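Long-range contact in SorB (Sorangium cellulosum, PDB 6B2V), which contributes, through this pyran synthase domain of module nine, to assembly of the polyketide antibiotic sorangicin on a trans-acyltransferase line: residues K175-H183 with N208-F219. Sequence-based numbering, arbitrary orientation.
Sequences KLWIASLVH and NLGNSVLVPAIF
Asn208 meets Lys175 at the start of the helical segment: Asn208 CB lies 3.4 Å from Lys175 O, and a water that accepts from Asn208 ND2 donates to Lys175 O. The amide suits this partly exposed place, since ND2 also donates to Asp57, in the predicted N-terminal hotdog region. The side chain of Leu209 extends away from its own backbone N (chi1 178°), which carries CD1 over the six-membered ring of Trp177, 3.8 Å from its centroid, a CH-pi contact over one indole face. Ser212 supplies the direct hydrogen bond between the segments: its OG accepts a nearly straight bond from Trp177 N (2.9 Å, 177°) and donates to Asn208 O, so a small hydroxyl ties the incoming chain to the helix. Val215 CG1 then meets Ile178 CD1 at 3.7 Å, beta-branched side chains packing between strand and helix. Pro216, lacking an N-H, accompanies a helix kink and offers its ring to Ile178 and Leu181. Phe219 takes Leu181 CD2 over one face, while its edge, led by CE1, is turned to the face of His183, toward the imidazole rim, a T-shaped pair. The short strand and helix axes run nearly parallel (14°), consistent with the central helix packed on the sheet of a hotdog fold, here the predicted C-terminal one of a dehydratase-family domain.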
ATOM      1  N   LYS A 175     -13.087  -9.111  -2.088  1.00 19.61           N
ATOM      2  CA  LYS A 175     -12.970  -7.697  -2.367  1.00 19.41           C
ATOM      3  C   LYS A 175     -11.645  -7.312  -3.011  1.00 17.55           C
ATOM      4  O   LYS A 175     -11.525  -6.261  -3.522  1.00 20.30           O
ATOM      5  CB  LYS A 175     -13.188  -6.894  -1.102  1.00 21.18           C
ATOM      6  CG  LYS A 175     -14.548  -7.093  -0.493  1.00 26.02           C
ATOM      7  CD  LYS A 175     -15.607  -6.492  -1.373  1.00 26.84           C
ATOM      8  CE  LYS A 175     -16.978  -6.454  -0.701  1.00 33.71           C
ATOM      9  NZ  LYS A 175     -17.117  -7.609   0.202  1.00 41.60           N
ATOM     10  N   LEU A 176     -10.705  -8.221  -2.939  1.00 17.64           N
ATOM     11  CA  LEU A 176      -9.440  -8.071  -3.600  1.00 15.37           C
ATOM     12  C   LEU A 176      -9.568  -8.366  -5.101  1.00 16.85           C
ATOM     13  O   LEU A 176     -10.546  -8.883  -5.536  1.00 16.25           O
ATOM     14  CB  LEU A 176      -8.408  -9.002  -3.007  1.00 15.94           C
ATOM     15  CG  LEU A 176      -8.102  -8.842  -1.529  1.00 17.28           C
ATOM     16  CD1 LEU A 176      -7.077  -9.833  -1.089  1.00 17.30           C
ATOM     17  CD2 LEU A 176      -7.710  -7.423  -1.246  1.00 18.70           C
ATOM     18  N   TRP A 177      -8.546  -7.998  -5.845  1.00 11.84           N
ATOM     19  CA  TRP A 177      -8.496  -8.212  -7.259  1.00 12.71           C
ATOM     20  C   TRP A 177      -7.763  -9.497  -7.676  1.00 12.05           C
ATOM     21  O   TRP A 177      -7.733  -9.833  -8.799  1.00 11.53           O
ATOM     22  CB  TRP A 177      -7.782  -7.048  -7.939  1.00 11.95           C
ATOM     23  CG  TRP A 177      -8.450  -5.696  -7.886  1.00 11.73           C
ATOM     24  CD1 TRP A 177      -9.096  -5.138  -6.851  1.00 13.73           C
ATOM     25  CD2 TRP A 177      -8.485  -4.734  -8.940  1.00 11.71           C
ATOM     26  NE1 TRP A 177      -9.550  -3.918  -7.192  1.00 14.69           N
ATOM     27  CE2 TRP A 177      -9.152  -3.629  -8.467  1.00 14.49           C
ATOM     28  CE3 TRP A 177      -7.994  -4.707 -10.228  1.00 13.14           C
ATOM     29  CZ2 TRP A 177      -9.387  -2.531  -9.263  1.00 14.76           C
ATOM     30  CZ3 TRP A 177      -8.216  -3.620 -10.995  1.00 13.31           C
ATOM     31  CH2 TRP A 177      -8.903  -2.556 -10.513  1.00 16.60           C
ATOM     32  N   ILE A 178      -7.180 -10.179  -6.716  1.00 11.34           N
ATOM     33  CA  ILE A 178      -6.440 -11.369  -7.062  1.00 11.62           C
ATOM     34  C   ILE A 178      -7.274 -12.497  -7.648  1.00 11.57           C
ATOM     35  O   ILE A 178      -8.258 -12.839  -7.105  1.00 13.53           O
ATOM     36  CB  ILE A 178      -5.665 -11.849  -5.836  1.00 12.39           C
ATOM     37  CG1 ILE A 178      -4.743 -10.741  -5.401  1.00 15.57           C
ATOM     38  CG2 ILE A 178      -4.851 -13.082  -6.170  1.00 13.65           C
ATOM     39  CD1 ILE A 178      -4.102 -11.027  -4.100  1.00 20.45           C
ATOM     40  N   ALA A 179      -6.856 -13.006  -8.800  1.00 11.11           N
ATOM     41  CA  ALA A 179      -7.547 -14.092  -9.465  1.00 12.72           C
ATOM     42  C   ALA A 179      -6.757 -15.373  -9.535  1.00 14.23           C
ATOM     43  O   ALA A 179      -7.287 -16.410  -9.653  1.00 18.89           O
ATOM     44  CB  ALA A 179      -7.916 -13.714 -10.857  1.00 15.31           C
ATOM     45  N   SER A 180      -5.463 -15.252  -9.522  1.00 13.25           N
ATOM     46  CA  SER A 180      -4.549 -16.378  -9.527  1.00 11.99           C
ATOM     47  C   SER A 180      -3.213 -15.977  -8.914  1.00 11.24           C
ATOM     48  O   SER A 180      -2.911 -14.853  -8.858  1.00 11.98           O
ATOM     49  CB  SER A 180      -4.267 -16.876 -10.950  1.00 13.11           C
ATOM     50  OG  SER A 180      -3.410 -15.977 -11.600  1.00 18.23           O
ATOM     51  N   LEU A 181      -2.454 -16.954  -8.443  1.00 10.93           N
ATOM     52  CA  LEU A 181      -1.161 -16.714  -7.880  1.00 10.60           C
ATOM     53  C   LEU A 181      -0.153 -17.853  -8.147  1.00 10.16           C
ATOM     54  O   LEU A 181      -0.436 -18.932  -7.841  1.00 12.01           O
ATOM     55  CB  LEU A 181      -1.320 -16.514  -6.369  1.00 10.95           C
ATOM     56  CG  LEU A 181      -0.064 -16.265  -5.526  1.00 12.85           C
ATOM     57  CD1 LEU A 181       0.679 -15.026  -5.970  1.00 13.72           C
ATOM     58  CD2 LEU A 181      -0.435 -16.058  -4.064  1.00 14.88           C
ATOM     59  N   VAL A 182       1.013 -17.556  -8.707  1.00 10.14           N
ATOM     60  CA  VAL A 182       2.072 -18.514  -8.903  1.00 10.77           C
ATOM     61  C   VAL A 182       3.364 -17.941  -8.311  1.00  9.86           C
ATOM     62  O   VAL A 182       3.532 -16.790  -8.181  1.00 10.66           O
ATOM     63  CB  VAL A 182       2.282 -18.924 -10.396  1.00  9.93           C
ATOM     64  CG1 VAL A 182       1.045 -19.578 -10.991  1.00 11.39           C
ATOM     65  CG2 VAL A 182       2.712 -17.729 -11.231  1.00  9.34           C
ATOM     66  N   HIS A 183       4.233 -18.854  -7.941  1.00  9.16           N
ATOM     67  CA  HIS A 183       5.459 -18.451  -7.336  1.00  9.98           C
ATOM     68  C   HIS A 183       6.611 -19.452  -7.408  1.00  9.78           C
ATOM     69  O   HIS A 183       6.414 -20.569  -7.626  1.00 10.43           O
ATOM     70  CB  HIS A 183       5.172 -18.072  -5.857  1.00  9.03           C
ATOM     71  CG  HIS A 183       4.944 -19.222  -4.928  1.00 11.44           C
ATOM     72  ND1 HIS A 183       5.967 -19.787  -4.221  1.00 12.17           N
ATOM     73  CD2 HIS A 183       3.830 -19.894  -4.591  1.00 14.27           C
ATOM     74  CE1 HIS A 183       5.487 -20.749  -3.468  1.00 13.95           C
ATOM     75  NE2 HIS A 183       4.198 -20.845  -3.677  1.00 15.64           N
ATOM     76  N   ASN A 208      -8.618  -1.660  -1.585  1.00 14.17           N
ATOM     77  CA  ASN A 208      -8.735  -3.034  -2.025  1.00 15.28           C
ATOM     78  C   ASN A 208      -7.687  -3.400  -3.097  1.00 16.21           C
ATOM     79  O   ASN A 208      -7.175  -4.483  -3.091  1.00 14.06           O
ATOM     80  CB  ASN A 208     -10.147  -3.318  -2.526  1.00 19.53           C
ATOM     81  CG  ASN A 208     -11.151  -3.492  -1.395  1.00 25.52           C
ATOM     82  OD1 ASN A 208     -10.792  -3.804  -0.331  1.00 28.01           O
ATOM     83  ND2 ASN A 208     -12.393  -3.241  -1.673  1.00 29.27           N
ATOM     84  N   LEU A 209      -7.474  -2.483  -4.027  1.00 13.38           N
ATOM     85  CA  LEU A 209      -6.458  -2.647  -5.029  1.00 11.24           C
ATOM     86  C   LEU A 209      -5.060  -2.581  -4.386  1.00 11.85           C
ATOM     87  O   LEU A 209      -4.251  -3.344  -4.695  1.00 10.54           O
ATOM     88  CB  LEU A 209      -6.601  -1.613  -6.147  1.00 11.31           C
ATOM     89  CG  LEU A 209      -5.555  -1.639  -7.276  1.00 11.35           C
ATOM     90  CD1 LEU A 209      -5.437  -3.003  -7.911  1.00 12.81           C
ATOM     91  CD2 LEU A 209      -5.964  -0.646  -8.318  1.00 12.69           C
ATOM     92  N   GLY A 210      -4.843  -1.649  -3.475  1.00 11.90           N
ATOM     93  CA  GLY A 210      -3.556  -1.593  -2.825  1.00 10.96           C
ATOM     94  C   GLY A 210      -3.188  -2.844  -2.066  1.00  9.75           C
ATOM     95  O   GLY A 210      -2.129  -3.280  -2.109  1.00 10.26           O
ATOM     96  N   ASN A 211      -4.157  -3.373  -1.361  1.00 11.42           N
ATOM     97  CA  ASN A 211      -3.955  -4.639  -0.663  1.00 12.23           C
ATOM     98  C   ASN A 211      -3.702  -5.795  -1.631  1.00 11.23           C
ATOM     99  O   ASN A 211      -3.005  -6.690  -1.328  1.00 12.95           O
ATOM    100  CB  ASN A 211      -5.138  -4.972   0.226  1.00 13.24           C
ATOM    101  CG  ASN A 211      -5.075  -4.254   1.546  1.00 20.82           C
ATOM    102  OD1 ASN A 211      -6.076  -3.974   2.115  1.00 24.21           O
ATOM    103  ND2 ASN A 211      -3.919  -4.005   1.994  1.00 21.95           N
ATOM    104  N   SER A 212      -4.319  -5.729  -2.796  1.00 11.17           N
ATOM    105  CA  SER A 212      -4.075  -6.738  -3.809  1.00 12.43           C
ATOM    106  C   SER A 212      -2.615  -6.737  -4.258  1.00 12.36           C
ATOM    107  O   SER A 212      -2.117  -7.705  -4.682  1.00 13.30           O
ATOM    108  CB  SER A 212      -4.972  -6.543  -5.012  1.00 11.95           C
ATOM    109  OG  SER A 212      -6.306  -6.639  -4.651  1.00 12.18           O
ATOM    110  N   VAL A 213      -2.032  -5.577  -4.329  1.00 10.31           N
ATOM    111  CA  VAL A 213      -0.623  -5.487  -4.667  1.00 10.63           C
ATOM    112  C   VAL A 213       0.316  -6.027  -3.561  1.00 10.65           C
ATOM    113  O   VAL A 213       1.285  -6.650  -3.805  1.00 11.46           O
ATOM    114  CB  VAL A 213      -0.229  -4.039  -5.015  1.00 11.49           C
ATOM    115  CG1 VAL A 213       1.211  -3.942  -5.417  1.00 11.20           C
ATOM    116  CG2 VAL A 213      -1.089  -3.474  -6.102  1.00 11.32           C
ATOM    117  N   LEU A 214      -0.024  -5.686  -2.342  1.00 11.18           N
ATOM    118  CA  LEU A 214       0.768  -6.121  -1.203  1.00 12.29           C
ATOM    119  C   LEU A 214       0.684  -7.592  -0.812  1.00 12.15           C
ATOM    120  O   LEU A 214       1.612  -8.135  -0.356  1.00 12.89           O
ATOM    121  CB  LEU A 214       0.538  -5.239   0.038  1.00 14.26           C
ATOM    122  CG  LEU A 214       0.858  -3.737  -0.130  1.00 12.96           C
ATOM    123  CD1 LEU A 214       0.892  -3.027   1.199  1.00 18.66           C
ATOM    124  CD2 LEU A 214       2.123  -3.477  -0.912  1.00 15.80           C
ATOM    125  N   VAL A 215      -0.471  -8.197  -1.037  1.00 12.30           N
ATOM    126  CA  VAL A 215      -0.672  -9.572  -0.600  1.00 14.01           C
ATOM    127  C   VAL A 215       0.326 -10.548  -1.180  1.00 14.05           C
ATOM    128  O   VAL A 215       0.794 -11.379  -0.480  1.00 13.02           O
ATOM    129  CB  VAL A 215      -2.164 -10.027  -0.793  1.00 16.13           C
ATOM    130  CG1 VAL A 215      -2.334 -11.540  -0.843  1.00 19.45           C
ATOM    131  CG2 VAL A 215      -2.969  -9.518   0.344  1.00 16.56           C
ATOM    132  N   PRO A 216       0.652 -10.440  -2.450  1.00 11.89           N
ATOM    133  CA  PRO A 216       1.620 -11.375  -3.005  1.00 12.87           C
ATOM    134  C   PRO A 216       3.009 -11.256  -2.370  1.00 12.23           C
ATOM    135  O   PRO A 216       3.677 -12.219  -2.282  1.00 12.60           O
ATOM    136  CB  PRO A 216       1.600 -11.052  -4.503  1.00 14.70           C
ATOM    137  CG  PRO A 216       0.240 -10.612  -4.694  1.00 13.55           C
ATOM    138  CD  PRO A 216      -0.063  -9.748  -3.519  1.00 13.38           C
ATOM    139  N   ALA A 217       3.428 -10.032  -2.048  1.00 12.80           N
ATOM    140  CA  ALA A 217       4.696  -9.801  -1.371  1.00 11.97           C
ATOM    141  C   ALA A 217       4.704 -10.363   0.053  1.00 13.28           C
ATOM    142  O   ALA A 217       5.660 -10.890   0.469  1.00 11.51           O
ATOM    143  CB  ALA A 217       5.032  -8.310  -1.365  1.00 12.87           C
ATOM    144  N   ILE A 218       3.614 -10.154   0.756  1.00 12.56           N
ATOM    145  CA  ILE A 218       3.501 -10.688   2.083  1.00 11.08           C
ATOM    146  C   ILE A 218       3.470 -12.222   2.064  1.00 13.11           C
ATOM    147  O   ILE A 218       4.109 -12.843   2.832  1.00 12.30           O
ATOM    148  CB  ILE A 218       2.296 -10.109   2.801  1.00 12.28           C
ATOM    149  CG1 ILE A 218       2.529  -8.655   3.058  1.00 13.47           C
ATOM    150  CG2 ILE A 218       2.032 -10.857   4.092  1.00 14.93           C
ATOM    151  CD1 ILE A 218       1.281  -7.887   3.350  1.00 16.82           C
ATOM    152  N   PHE A 219       2.770 -12.775   1.094  1.00 12.07           N
ATOM    153  CA  PHE A 219       2.733 -14.202   0.933  1.00 12.32           C
ATOM    154  C   PHE A 219       4.164 -14.732   0.705  1.00 13.47           C
ATOM    155  O   PHE A 219       4.551 -15.680   1.295  1.00 13.51           O
ATOM    156  CB  PHE A 219       1.766 -14.546  -0.236  1.00 13.05           C
ATOM    157  CG  PHE A 219       1.791 -15.970  -0.660  1.00 15.45           C
ATOM    158  CD1 PHE A 219       2.679 -16.378  -1.580  1.00 17.79           C
ATOM    159  CD2 PHE A 219       0.954 -16.863  -0.109  1.00 17.86           C
ATOM    160  CE1 PHE A 219       2.744 -17.682  -1.966  1.00 16.68           C
ATOM    161  CE2 PHE A 219       0.987 -18.182  -0.503  1.00 19.93           C
ATOM    162  CZ  PHE A 219       1.885 -18.580  -1.424  1.00 17.96           C
TER
HETATM  163  O   HOH W   1     -12.976  -4.142  -4.295  1.00 40.25           O